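PDB 2VD3: ATP phosphoribosyltransferase from Methanobacterium thermoautotrophicum, which probably catalyses the condensation of ATP with 5-phosphoribose 1-diphosphate, the magnesium-dependent first step of histidine biosynthesis, and is captured here with the inhibitor histidine bound. Local coordinates for residues A[93-101]-A[156-164]; A[112-123]-A[135-146]. All coordinates share one frame; numbering follows the deposited sequence.

Contact 1 (93-101 with 156-164) and contact 2 (112-123 with 135-146) build adjoining parts of one mixed sheet, their centres about 12 Å apart. Strand 157-162 of contact 1 pairs in parallel with strand 117-120 of contact 2, and along the chain contact 2 is nested inside the loop closed by contact 1. Thr159 is one link: its OG1 lies 2.6 Å from Thr120 OG1, and its O lies 2.8 Å from Thr146 OG1, both probable hydrogen bonds. Asp156 OD2, bonded to Val117 N, is another. Contact 1 also carries a magnesium ion on Asp160. The inhibitor histidine is held by other residues, among them Thr239 and His256, in the C-terminal family region.

Contact 1 (A[93-101]-A[156-164]); sequences RASLVLAAP and DLITDLSST. With MG (magnesium ion), chain J.
With chi1 near -171°, Leu98 points CG away from its own amide N and sets CD1 3.5 Å from Ile158 O; a similar but skewed torsion in Leu161 (chi1 -154°) brings its CD1 to 4.0 Å from Leu96 CB. These leucines lie on an antiparallel strand pair in the mixed sheet of the ATP phosphoribosyltransferase region, whose family belongs to the periplasmic-binding-protein clan; the strand directions differ by 159°. Ser95 with Ser162, Val97 with Asp160 and Ala99 with Ile158 are the hydrogen-bonded pairs, each joined by two backbone bonds. The bond from Val97 N to Asp160 O measures 2.8 Å. Leu96 with Leu161 and Leu98 with Thr159 form the non-hydrogen-bonded pairs, on the face that receives Ile125, Thr126 and Tyr129 of helix 123-132. On the reverse face Ala99 CB meets Ile158 CG1 at 4.0 Å, and Leu168 of helix 166-170 packs on Val97, Ala99 and Asp160. Next to Ala94, Arg93 turns away to a salt bridge with Asp88. Asp160 uses one carboxylate oxygen for two partners: OD2 accepts a weak bond from Leu161 N and coordinates the magnesium ion at 2.2 Å.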
ATOM      1  N   ARG A  93     -13.371  19.540  12.408  1.00 50.96           N
ATOM      2  CA  ARG A  93     -13.363  20.990  12.317  1.00 51.73           C
ATOM      3  C   ARG A  93     -12.052  21.514  11.741  1.00 52.03           C
ATOM      4  O   ARG A  93     -10.970  20.993  12.030  1.00 52.60           O
ATOM      5  CB  ARG A  93     -13.713  21.615  13.660  1.00 51.82           C
ATOM      6  CG  ARG A  93     -15.063  21.103  14.138  1.00 52.55           C
ATOM      7  CD  ARG A  93     -15.623  21.873  15.293  1.00 53.85           C
ATOM      8  NE  ARG A  93     -17.053  21.598  15.393  1.00 56.28           N
ATOM      9  CZ  ARG A  93     -17.834  22.014  16.385  1.00 56.65           C
ATOM     10  NH1 ARG A  93     -17.332  22.723  17.386  1.00 57.17           N
ATOM     11  NH2 ARG A  93     -19.124  21.720  16.375  1.00 56.42           N
ATOM     12  N   ALA A  94     -12.174  22.521  10.884  1.00 52.18           N
ATOM     13  CA  ALA A  94     -11.056  23.024  10.107  1.00 51.99           C
ATOM     14  C   ALA A  94     -11.434  24.367   9.546  1.00 51.85           C
ATOM     15  O   ALA A  94     -12.608  24.632   9.291  1.00 51.87           O
ATOM     16  CB  ALA A  94     -10.709  22.061   8.983  1.00 52.30           C
ATOM     17  N   SER A  95     -10.431  25.222   9.394  1.00 51.75           N
ATOM     18  CA  SER A  95     -10.626  26.558   8.858  1.00 51.92           C
ATOM     19  C   SER A  95     -10.046  26.645   7.461  1.00 51.62           C
ATOM     20  O   SER A  95      -8.890  26.280   7.240  1.00 51.50           O
ATOM     21  CB  SER A  95      -9.947  27.598   9.756  1.00 52.11           C
ATOM     22  OG  SER A  95     -10.533  27.627  11.048  1.00 52.85           O
ATOM     23  N   LEU A  96     -10.846  27.116   6.509  1.00 51.36           N
ATOM     24  CA  LEU A  96     -10.281  27.502   5.222  1.00 50.77           C
ATOM     25  C   LEU A  96      -9.776  28.924   5.363  1.00 50.30           C
ATOM     26  O   LEU A  96     -10.566  29.860   5.418  1.00 50.34           O
ATOM     27  CB  LEU A  96     -11.307  27.408   4.089  1.00 50.69           C
ATOM     28  CG  LEU A  96     -10.699  27.712   2.716  1.00 50.33           C
ATOM     29  CD1 LEU A  96      -9.764  26.581   2.270  1.00 50.00           C
ATOM     30  CD2 LEU A  96     -11.768  27.979   1.688  1.00 49.10           C
ATOM     31  N   VAL A  97      -8.458  29.073   5.447  1.00 50.15           N
ATOM     32  CA  VAL A  97      -7.837  30.387   5.646  1.00 50.16           C
ATOM     33  C   VAL A  97      -7.212  30.926   4.366  1.00 50.46           C
ATOM     34  O   VAL A  97      -6.894  30.159   3.452  1.00 50.69           O
ATOM     35  CB  VAL A  97      -6.766  30.387   6.790  1.00 50.04           C
ATOM     36  CG1 VAL A  97      -7.403  30.064   8.129  1.00 49.39           C
ATOM     37  CG2 VAL A  97      -5.592  29.450   6.476  1.00 49.60           C
ATOM     38  N   LEU A  98      -7.056  32.246   4.303  1.00 50.59           N
ATOM     39  CA  LEU A  98      -6.274  32.884   3.253  1.00 50.87           C
ATOM     40  C   LEU A  98      -4.906  33.181   3.838  1.00 51.47           C
ATOM     41  O   LEU A  98      -4.804  33.814   4.886  1.00 51.67           O
ATOM     42  CB  LEU A  98      -6.941  34.174   2.777  1.00 50.58           C
ATOM     43  CG  LEU A  98      -6.383  34.871   1.530  1.00 50.15           C
ATOM     44  CD1 LEU A  98      -6.579  34.035   0.268  1.00 49.06           C
ATOM     45  CD2 LEU A  98      -7.040  36.226   1.362  1.00 50.62           C
ATOM     46  N   ALA A  99      -3.859  32.711   3.165  1.00 52.24           N
ATOM     47  CA  ALA A  99      -2.495  32.820   3.681  1.00 52.79           C
ATOM     48  C   ALA A  99      -1.534  33.416   2.660  1.00 53.25           C
ATOM     49  O   ALA A  99      -1.727  33.265   1.451  1.00 53.40           O
ATOM     50  CB  ALA A  99      -1.997  31.462   4.159  1.00 52.61           C
ATOM     51  N   ALA A 100      -0.505  34.094   3.165  1.00 53.73           N
ATOM     52  CA  ALA A 100       0.517  34.728   2.332  1.00 54.30           C
ATOM     53  C   ALA A 100       1.925  34.329   2.791  1.00 54.77           C
ATOM     54  O   ALA A 100       2.122  34.056   3.976  1.00 54.82           O
ATOM     55  CB  ALA A 100       0.359  36.238   2.379  1.00 54.28           C
ATOM     56  N   PRO A 101       2.896  34.244   1.851  1.00 55.29           N
ATOM     57  CA  PRO A 101       4.323  34.174   2.201  1.00 55.82           C
ATOM     58  C   PRO A 101       4.653  35.149   3.325  1.00 56.22           C
ATOM     59  O   PRO A 101       4.424  36.344   3.174  1.00 56.38           O
ATOM     60  CB  PRO A 101       5.010  34.607   0.907  1.00 55.75           C
ATOM     61  CG  PRO A 101       4.100  34.097  -0.164  1.00 55.56           C
ATOM     62  CD  PRO A 101       2.693  34.146   0.393  1.00 55.21           C
ATOM     63  N   ASP A 156       0.591  34.224  -5.639  1.00 49.06           N
ATOM     64  CA  ASP A 156       1.034  35.111  -4.566  1.00 48.81           C
ATOM     65  C   ASP A 156       0.450  34.641  -3.236  1.00 48.49           C
ATOM     66  O   ASP A 156       1.139  34.631  -2.219  1.00 48.46           O
ATOM     67  CB  ASP A 156       0.598  36.552  -4.841  1.00 48.97           C
ATOM     68  CG  ASP A 156       1.019  37.039  -6.215  1.00 49.77           C
ATOM     69  OD1 ASP A 156       2.239  37.095  -6.488  1.00 50.96           O
ATOM     70  OD2 ASP A 156       0.125  37.371  -7.021  1.00 50.23           O
ATOM     71  N   LEU A 157      -0.822  34.248  -3.257  1.00 48.16           N
ATOM     72  CA  LEU A 157      -1.532  33.796  -2.060  1.00 47.90           C
ATOM     73  C   LEU A 157      -2.147  32.413  -2.237  1.00 47.85           C
ATOM     74  O   LEU A 157      -2.333  31.925  -3.355  1.00 47.69           O
ATOM     75  CB  LEU A 157      -2.638  34.780  -1.684  1.00 47.90           C
ATOM     76  CG  LEU A 157      -2.294  36.257  -1.521  1.00 48.25           C
ATOM     77  CD1 LEU A 157      -3.542  37.096  -1.678  1.00 48.23           C
ATOM     78  CD2 LEU A 157      -1.649  36.495  -0.177  1.00 48.44           C
ATOM     79  N   ILE A 158      -2.469  31.785  -1.115  1.00 47.74           N
ATOM     80  CA  ILE A 158      -3.090  30.474  -1.135  1.00 47.94           C
ATOM     81  C   ILE A 158      -4.262  30.450  -0.174  1.00 48.12           C
ATOM     82  O   ILE A 158      -4.402  31.332   0.666  1.00 48.33           O
ATOM     83  CB  ILE A 158      -2.082  29.331  -0.776  1.00 47.68           C
ATOM     84  CG1 ILE A 158      -1.699  29.368   0.708  1.00 47.30           C
ATOM     85  CG2 ILE A 158      -0.830  29.411  -1.655  1.00 47.66           C
ATOM     86  CD1 ILE A 158      -1.241  28.030   1.269  1.00 46.11           C
ATOM     87  N   THR A 159      -5.116  29.452  -0.325  1.00 48.50           N
ATOM     88  CA  THR A 159      -6.072  29.116   0.709  1.00 48.77           C
ATOM     89  C   THR A 159      -5.598  27.794   1.268  1.00 49.63           C
ATOM     90  O   THR A 159      -4.852  27.070   0.605  1.00 49.78           O
ATOM     91  CB  THR A 159      -7.517  28.972   0.180  1.00 48.57           C
ATOM     92  OG1 THR A 159      -7.620  27.799  -0.633  1.00 46.96           O
ATOM     93  CG2 THR A 159      -7.946  30.209  -0.612  1.00 47.61           C
ATOM     94  N   ASP A 160      -6.015  27.480   2.485  1.00 50.75           N
ATOM     95  CA  ASP A 160      -5.644  26.210   3.079  1.00 52.01           C
ATOM     96  C   ASP A 160      -6.585  25.810   4.195  1.00 52.85           C
ATOM     97  O   ASP A 160      -7.183  26.663   4.861  1.00 53.12           O
ATOM     98  CB  ASP A 160      -4.204  26.255   3.596  1.00 52.14           C
ATOM     99  CG  ASP A 160      -3.592  24.883   3.709  1.00 52.49           C
ATOM    100  OD1 ASP A 160      -2.517  24.761   4.318  1.00 53.67           O
ATOM    101  OD2 ASP A 160      -4.191  23.920   3.186  1.00 53.51           O
ATOM    102  N   LEU A 161      -6.691  24.506   4.402  1.00 53.81           N
ATOM    103  CA  LEU A 161      -7.593  23.940   5.385  1.00 55.46           C
ATOM    104  C   LEU A 161      -6.783  23.379   6.562  1.00 56.49           C
ATOM    105  O   LEU A 161      -6.012  22.450   6.376  1.00 56.87           O
ATOM    106  CB  LEU A 161      -8.412  22.834   4.709  1.00 55.53           C
ATOM    107  CG  LEU A 161      -9.801  22.439   5.212  1.00 55.84           C
ATOM    108  CD1 LEU A 161     -10.770  23.603   5.109  1.00 54.81           C
ATOM    109  CD2 LEU A 161     -10.296  21.226   4.420  1.00 55.24           C
ATOM    110  N   SER A 162      -6.950  23.937   7.764  1.00 58.00           N
ATOM    111  CA  SER A 162      -6.149  23.506   8.927  1.00 59.19           C
ATOM    112  C   SER A 162      -6.847  23.679  10.272  1.00 60.10           C
ATOM    113  O   SER A 162      -7.671  24.585  10.437  1.00 59.88           O
ATOM    114  CB  SER A 162      -4.835  24.287   8.970  1.00 59.19           C
ATOM    115  OG  SER A 162      -5.105  25.675   9.105  1.00 59.55           O
ATOM    116  N   SER A 163      -6.496  22.814  11.230  1.00 61.45           N
ATOM    117  CA  SER A 163      -6.885  22.990  12.639  1.00 62.84           C
ATOM    118  C   SER A 163      -5.815  23.787  13.366  1.00 63.66           C
ATOM    119  O   SER A 163      -6.119  24.562  14.276  1.00 63.98           O
ATOM    120  CB  SER A 163      -7.046  21.655  13.369  1.00 62.76           C
ATOM    121  OG  SER A 163      -7.456  20.612  12.510  1.00 64.37           O
ATOM    122  N   THR A 164      -4.563  23.567  12.967  1.00 64.77           N
ATOM    123  CA  THR A 164      -3.402  24.228  13.553  1.00 65.91           C
ATOM    124  C   THR A 164      -2.643  24.972  12.467  1.00 66.63           C
ATOM    125  O   THR A 164      -2.461  24.452  11.356  1.00 67.02           O
ATOM    126  CB  THR A 164      -2.425  23.208  14.192  1.00 66.12           C
ATOM    127  OG1 THR A 164      -2.241  22.095  13.306  1.00 66.24           O
ATOM    128  CG2 THR A 164      -2.946  22.711  15.544  1.00 66.26           C
TER
HETATM  129 MG    MG J1294      -4.547  21.745   3.094  1.00 70.94          MG

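Contact 2 (A[112-123]-A[135-146]); sequences IPRGAVIATEFP and IDAEVVELTGST
Glu121 brings its carboxylate up to the loop after strand 138-141, which offers it another acceptor: OE2 lies 3.2 Å from Thr143 O, and OE1 rests 3.5 Å from Gly144 CA. No hydrogen bond joins the two acceptors, and their approach would probably be unfavourable for an ionised carboxylate. A chi1 of -63°, with CG anti to the carbonyl carbon, and the extended chain beyond it lead the carboxylate to the Thr143-Gly144 backbone, while CG passes 4.0 Å from Thr146 CG2. Cut back to an alanine here, the side chain loses CG and the carboxylate, which would probably open a gap beside Thr146 CG2 and the Gly144 backbone. The strand pairing is regular and parallel, with five backbone bonds running from Glu138 N to Ala116 O through to Leu142 N to Thr120 O. Val117 CG1 touches Val140 CG2 at 3.6 Å on one face. On the other, Thr120 CG2 meets Val139 CG1 at 3.6 Å, and Pro123 CB adds to the same methyl. Ahead of the paired residues, the Ile112 and Ile135 side chains cross at about a right angle, their CG2 methyls 3.7 Å apart. This is a beta-alpha-beta unit: helix 123-132 connects the strands and lays Leu130 on Ile118, Ala137 and Val139. Strand 117-120 lies between 138-141 and 157-162, and Arg79 of a third subunit binds Glu141 O.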
ATOM      1  N   ILE A 112      -4.538  43.378  -0.802  1.00 57.79           N
ATOM      2  CA  ILE A 112      -4.483  42.583  -2.024  1.00 57.52           C
ATOM      3  C   ILE A 112      -4.681  43.476  -3.252  1.00 57.43           C
ATOM      4  O   ILE A 112      -5.705  44.156  -3.370  1.00 57.42           O
ATOM      5  CB  ILE A 112      -5.501  41.412  -2.002  1.00 57.50           C
ATOM      6  CG1 ILE A 112      -5.202  40.462  -0.836  1.00 57.05           C
ATOM      7  CG2 ILE A 112      -5.474  40.642  -3.319  1.00 57.53           C
ATOM      8  CD1 ILE A 112      -6.378  39.598  -0.416  1.00 55.90           C
ATOM      9  N   PRO A 113      -3.694  43.478  -4.165  1.00 57.30           N
ATOM     10  CA  PRO A 113      -3.747  44.316  -5.359  1.00 57.16           C
ATOM     11  C   PRO A 113      -4.545  43.674  -6.502  1.00 56.99           C
ATOM     12  O   PRO A 113      -4.764  42.456  -6.502  1.00 57.14           O
ATOM     13  CB  PRO A 113      -2.270  44.471  -5.752  1.00 57.32           C
ATOM     14  CG  PRO A 113      -1.481  43.517  -4.852  1.00 57.57           C
ATOM     15  CD  PRO A 113      -2.465  42.667  -4.124  1.00 57.42           C
ATOM     16  N   ARG A 114      -4.969  44.506  -7.454  1.00 56.49           N
ATOM     17  CA  ARG A 114      -5.739  44.086  -8.628  1.00 55.98           C
ATOM     18  C   ARG A 114      -5.312  42.741  -9.227  1.00 55.40           C
ATOM     19  O   ARG A 114      -6.150  41.866  -9.469  1.00 55.61           O
ATOM     20  CB  ARG A 114      -5.674  45.170  -9.716  1.00 56.10           C
ATOM     21  CG  ARG A 114      -6.941  45.994  -9.891  1.00 56.87           C
ATOM     22  CD  ARG A 114      -7.134  46.998  -8.771  1.00 57.71           C
ATOM     23  NE  ARG A 114      -8.239  47.914  -9.050  1.00 58.51           N
ATOM     24  CZ  ARG A 114      -9.509  47.703  -8.704  1.00 59.10           C
ATOM     25  NH1 ARG A 114      -9.863  46.595  -8.056  1.00 58.82           N
ATOM     26  NH2 ARG A 114     -10.433  48.609  -9.007  1.00 58.81           N
ATOM     27  N   GLY A 115      -4.018  42.577  -9.470  1.00 54.58           N
ATOM     28  CA  GLY A 115      -3.543  41.420 -10.225  1.00 53.62           C
ATOM     29  C   GLY A 115      -3.203  40.170  -9.435  1.00 52.84           C
ATOM     30  O   GLY A 115      -2.707  39.200 -10.011  1.00 53.03           O
ATOM     31  N   ALA A 116      -3.472  40.177  -8.130  1.00 51.87           N
ATOM     32  CA  ALA A 116      -2.997  39.109  -7.248  1.00 51.03           C
ATOM     33  C   ALA A 116      -3.569  37.756  -7.617  1.00 50.36           C
ATOM     34  O   ALA A 116      -4.750  37.633  -7.940  1.00 50.15           O
ATOM     35  CB  ALA A 116      -3.287  39.427  -5.793  1.00 51.06           C
ATOM     36  N   VAL A 117      -2.712  36.743  -7.582  1.00 49.72           N
ATOM     37  CA  VAL A 117      -3.133  35.376  -7.871  1.00 49.04           C
ATOM     38  C   VAL A 117      -3.275  34.601  -6.567  1.00 48.55           C
ATOM     39  O   VAL A 117      -2.386  34.636  -5.714  1.00 48.33           O
ATOM     40  CB  VAL A 117      -2.163  34.671  -8.852  1.00 48.97           C
ATOM     41  CG1 VAL A 117      -2.570  33.226  -9.072  1.00 48.38           C
ATOM     42  CG2 VAL A 117      -2.120  35.424 -10.186  1.00 48.60           C
ATOM     43  N   ILE A 118      -4.419  33.935  -6.413  1.00 48.11           N
ATOM     44  CA  ILE A 118      -4.672  33.070  -5.263  1.00 47.36           C
ATOM     45  C   ILE A 118      -4.901  31.642  -5.730  1.00 46.76           C
ATOM     46  O   ILE A 118      -5.781  31.393  -6.560  1.00 46.78           O
ATOM     47  CB  ILE A 118      -5.898  33.528  -4.441  1.00 47.44           C
ATOM     48  CG1 ILE A 118      -5.750  34.994  -4.020  1.00 47.74           C
ATOM     49  CG2 ILE A 118      -6.088  32.621  -3.214  1.00 46.85           C
ATOM     50  CD1 ILE A 118      -7.074  35.675  -3.674  1.00 48.51           C
ATOM     51  N   ALA A 119      -4.108  30.718  -5.188  1.00 45.72           N
ATOM     52  CA  ALA A 119      -4.248  29.296  -5.470  1.00 45.08           C
ATOM     53  C   ALA A 119      -5.124  28.646  -4.403  1.00 44.92           C
ATOM     54  O   ALA A 119      -5.001  28.948  -3.212  1.00 44.62           O
ATOM     55  CB  ALA A 119      -2.883  28.616  -5.519  1.00 45.13           C
ATOM     56  N   THR A 120      -6.000  27.747  -4.835  1.00 44.28           N
ATOM     57  CA  THR A 120      -6.995  27.189  -3.949  1.00 44.05           C
ATOM     58  C   THR A 120      -7.424  25.798  -4.400  1.00 44.37           C
ATOM     59  O   THR A 120      -7.203  25.404  -5.543  1.00 44.25           O
ATOM     60  CB  THR A 120      -8.232  28.114  -3.854  1.00 44.03           C
ATOM     61  OG1 THR A 120      -9.098  27.668  -2.800  1.00 43.64           O
ATOM     62  CG2 THR A 120      -8.999  28.142  -5.174  1.00 44.04           C
ATOM     63  N   GLU A 121      -8.015  25.046  -3.481  1.00 44.60           N
ATOM     64  CA  GLU A 121      -8.725  23.836  -3.859  1.00 45.02           C
ATOM     65  C   GLU A 121     -10.214  24.130  -3.842  1.00 45.01           C
ATOM     66  O   GLU A 121     -11.016  23.291  -4.244  1.00 45.29           O
ATOM     67  CB  GLU A 121      -8.371  22.677  -2.937  1.00 44.94           C
ATOM     68  CG  GLU A 121      -6.907  22.298  -3.005  1.00 45.37           C
ATOM     69  CD  GLU A 121      -6.605  21.036  -2.242  1.00 47.30           C
ATOM     70  OE1 GLU A 121      -5.759  21.098  -1.330  1.00 48.36           O
ATOM     71  OE2 GLU A 121      -7.219  19.990  -2.542  1.00 47.99           O
ATOM     72  N   PHE A 122     -10.563  25.346  -3.410  1.00 45.05           N
ATOM     73  CA  PHE A 122     -11.959  25.762  -3.243  1.00 45.11           C
ATOM     74  C   PHE A 122     -12.274  27.049  -4.009  1.00 45.00           C
ATOM     75  O   PHE A 122     -12.545  28.080  -3.394  1.00 44.76           O
ATOM     76  CB  PHE A 122     -12.292  25.925  -1.752  1.00 45.06           C
ATOM     77  CG  PHE A 122     -12.144  24.658  -0.963  1.00 45.13           C
ATOM     78  CD1 PHE A 122     -10.909  24.301  -0.418  1.00 44.57           C
ATOM     79  CD2 PHE A 122     -13.232  23.813  -0.781  1.00 44.32           C
ATOM     80  CE1 PHE A 122     -10.761  23.120   0.290  1.00 44.93           C
ATOM     81  CE2 PHE A 122     -13.102  22.633  -0.065  1.00 44.65           C
ATOM     82  CZ  PHE A 122     -11.861  22.280   0.469  1.00 45.63           C
ATOM     83  N   PRO A 123     -12.268  26.981  -5.358  1.00 45.10           N
ATOM     84  CA  PRO A 123     -12.488  28.175  -6.173  1.00 45.17           C
ATOM     85  C   PRO A 123     -13.855  28.817  -5.956  1.00 45.38           C
ATOM     86  O   PRO A 123     -13.958  30.038  -5.993  1.00 45.54           O
ATOM     87  CB  PRO A 123     -12.349  27.655  -7.608  1.00 45.15           C
ATOM     88  CG  PRO A 123     -12.615  26.191  -7.508  1.00 44.79           C
ATOM     89  CD  PRO A 123     -12.064  25.780  -6.194  1.00 44.76           C
ATOM     90  N   ILE A 135     -12.788  42.377  -3.686  1.00 55.98           N
ATOM     91  CA  ILE A 135     -11.399  42.310  -4.132  1.00 55.91           C
ATOM     92  C   ILE A 135     -11.315  41.737  -5.541  1.00 55.69           C
ATOM     93  O   ILE A 135     -11.972  40.742  -5.859  1.00 55.87           O
ATOM     94  CB  ILE A 135     -10.511  41.472  -3.185  1.00 55.86           C
ATOM     95  CG1 ILE A 135     -10.829  41.770  -1.715  1.00 55.93           C
ATOM     96  CG2 ILE A 135      -9.043  41.735  -3.469  1.00 55.98           C
ATOM     97  CD1 ILE A 135     -10.276  40.728  -0.740  1.00 56.21           C
ATOM     98  N   ASP A 136     -10.516  42.387  -6.382  1.00 55.49           N
ATOM     99  CA  ASP A 136     -10.207  41.877  -7.708  1.00 55.22           C
ATOM    100  C   ASP A 136      -8.899  41.110  -7.597  1.00 54.97           C
ATOM    101  O   ASP A 136      -7.834  41.700  -7.436  1.00 54.87           O
ATOM    102  CB  ASP A 136     -10.098  43.017  -8.725  1.00 55.38           C
ATOM    103  CG  ASP A 136      -9.818  42.529 -10.149  1.00 55.82           C
ATOM    104  OD1 ASP A 136      -9.470  41.344 -10.350  1.00 56.13           O
ATOM    105  OD2 ASP A 136      -9.929  43.353 -11.084  1.00 57.39           O
ATOM    106  N   ALA A 137      -9.003  39.787  -7.645  1.00 54.59           N
ATOM    107  CA  ALA A 137      -7.843  38.913  -7.640  1.00 54.37           C
ATOM    108  C   ALA A 137      -8.166  37.682  -8.470  1.00 54.23           C
ATOM    109  O   ALA A 137      -9.337  37.304  -8.599  1.00 54.33           O
ATOM    110  CB  ALA A 137      -7.456  38.532  -6.214  1.00 54.20           C
ATOM    111  N   GLU A 138      -7.135  37.071  -9.046  1.00 53.90           N
ATOM    112  CA  GLU A 138      -7.314  35.873  -9.855  1.00 53.78           C
ATOM    113  C   GLU A 138      -7.240  34.629  -8.981  1.00 53.38           C
ATOM    114  O   GLU A 138      -6.475  34.575  -8.010  1.00 53.47           O
ATOM    115  CB  GLU A 138      -6.281  35.792 -10.986  1.00 53.97           C
ATOM    116  CG  GLU A 138      -5.996  37.114 -11.711  1.00 55.21           C
ATOM    117  CD  GLU A 138      -7.252  37.827 -12.197  1.00 55.85           C
ATOM    118  OE1 GLU A 138      -8.088  37.186 -12.875  1.00 55.53           O
ATOM    119  OE2 GLU A 138      -7.390  39.037 -11.904  1.00 57.08           O
ATOM    120  N   VAL A 139      -8.037  33.632  -9.347  1.00 52.70           N
ATOM    121  CA  VAL A 139      -8.146  32.398  -8.588  1.00 52.03           C
ATOM    122  C   VAL A 139      -7.689  31.235  -9.452  1.00 51.72           C
ATOM    123  O   VAL A 139      -8.262  30.978 -10.513  1.00 51.77           O
ATOM    124  CB  VAL A 139      -9.601  32.178  -8.099  1.00 52.06           C
ATOM    125  CG1 VAL A 139      -9.792  30.787  -7.548  1.00 51.21           C
ATOM    126  CG2 VAL A 139      -9.973  33.227  -7.057  1.00 51.71           C
ATOM    127  N   VAL A 140      -6.651  30.542  -8.996  1.00 51.14           N
ATOM    128  CA  VAL A 140      -6.130  29.381  -9.709  1.00 50.70           C
ATOM    129  C   VAL A 140      -6.431  28.112  -8.910  1.00 50.50           C
ATOM    130  O   VAL A 140      -6.022  27.971  -7.752  1.00 50.48           O
ATOM    131  CB  VAL A 140      -4.603  29.505 -10.018  1.00 50.70           C
ATOM    132  CG1 VAL A 140      -4.086  28.253 -10.723  1.00 50.29           C
ATOM    133  CG2 VAL A 140      -4.328  30.728 -10.881  1.00 50.61           C
ATOM    134  N   GLU A 141      -7.164  27.201  -9.538  1.00 50.01           N
ATOM    135  CA  GLU A 141      -7.517  25.947  -8.905  1.00 49.67           C
ATOM    136  C   GLU A 141      -6.379  24.944  -9.054  1.00 49.38           C
ATOM    137  O   GLU A 141      -5.872  24.724 -10.153  1.00 49.38           O
ATOM    138  CB  GLU A 141      -8.817  25.406  -9.494  1.00 49.61           C
ATOM    139  CG  GLU A 141      -9.035  23.936  -9.254  1.00 50.28           C
ATOM    140  CD  GLU A 141     -10.485  23.586  -9.054  1.00 50.56           C
ATOM    141  OE1 GLU A 141     -10.763  22.774  -8.152  1.00 51.32           O
ATOM    142  OE2 GLU A 141     -11.343  24.122  -9.785  1.00 50.70           O
ATOM    143  N   LEU A 142      -5.970  24.351  -7.938  1.00 48.84           N
ATOM    144  CA  LEU A 142      -4.948  23.323  -7.966  1.00 48.80           C
ATOM    145  C   LEU A 142      -5.532  22.031  -7.433  1.00 48.88           C
ATOM    146  O   LEU A 142      -6.553  22.037  -6.745  1.00 48.87           O
ATOM    147  CB  LEU A 142      -3.703  23.735  -7.164  1.00 48.54           C
ATOM    148  CG  LEU A 142      -2.910  24.982  -7.580  1.00 48.10           C
ATOM    149  CD1 LEU A 142      -1.616  25.070  -6.779  1.00 47.69           C
ATOM    150  CD2 LEU A 142      -2.614  25.017  -9.070  1.00 47.30           C
ATOM    151  N   THR A 143      -4.883  20.932  -7.772  1.00 49.07           N
ATOM    152  CA  THR A 143      -5.300  19.608  -7.342  1.00 49.82           C
ATOM    153  C   THR A 143      -5.099  19.425  -5.839  1.00 50.30           C
ATOM    154  O   THR A 143      -5.855  18.701  -5.186  1.00 50.47           O
ATOM    155  CB  THR A 143      -4.504  18.533  -8.121  1.00 49.78           C
ATOM    156  OG1 THR A 143      -5.226  18.162  -9.305  1.00 49.03           O
ATOM    157  CG2 THR A 143      -4.268  17.323  -7.274  1.00 50.24           C
ATOM    158  N   GLY A 144      -4.071  20.088  -5.308  1.00 50.85           N
ATOM    159  CA  GLY A 144      -3.674  19.973  -3.904  1.00 51.21           C
ATOM    160  C   GLY A 144      -2.386  20.739  -3.677  1.00 51.73           C
ATOM    161  O   GLY A 144      -1.939  21.474  -4.561  1.00 52.28           O
ATOM    162  N   SER A 145      -1.799  20.584  -2.492  1.00 51.90           N
ATOM    163  CA  SER A 145      -0.490  21.165  -2.183  1.00 51.99           C
ATOM    164  C   SER A 145      -0.382  22.654  -2.535  1.00 52.05           C
ATOM    165  O   SER A 145       0.657  23.113  -3.048  1.00 52.02           O
ATOM    166  CB  SER A 145       0.631  20.360  -2.874  1.00 52.28           C
ATOM    167  OG  SER A 145       0.607  18.986  -2.485  1.00 53.06           O
ATOM    168  N   THR A 146      -1.450  23.409  -2.255  1.00 51.99           N
ATOM    169  CA  THR A 146      -1.458  24.860  -2.496  1.00 51.69           C
ATOM    170  C   THR A 146      -0.291  25.544  -1.795  1.00 51.81           C
ATOM    171  O   THR A 146       0.156  26.602  -2.237  1.00 51.64           O
ATOM    172  CB  THR A 146      -2.784  25.548  -2.072  1.00 51.73           C
ATOM    173  OG1 THR A 146      -3.021  25.349  -0.673  1.00 51.37           O
ATOM    174  CG2 THR A 146      -3.977  25.023  -2.883  1.00 51.56           C
TER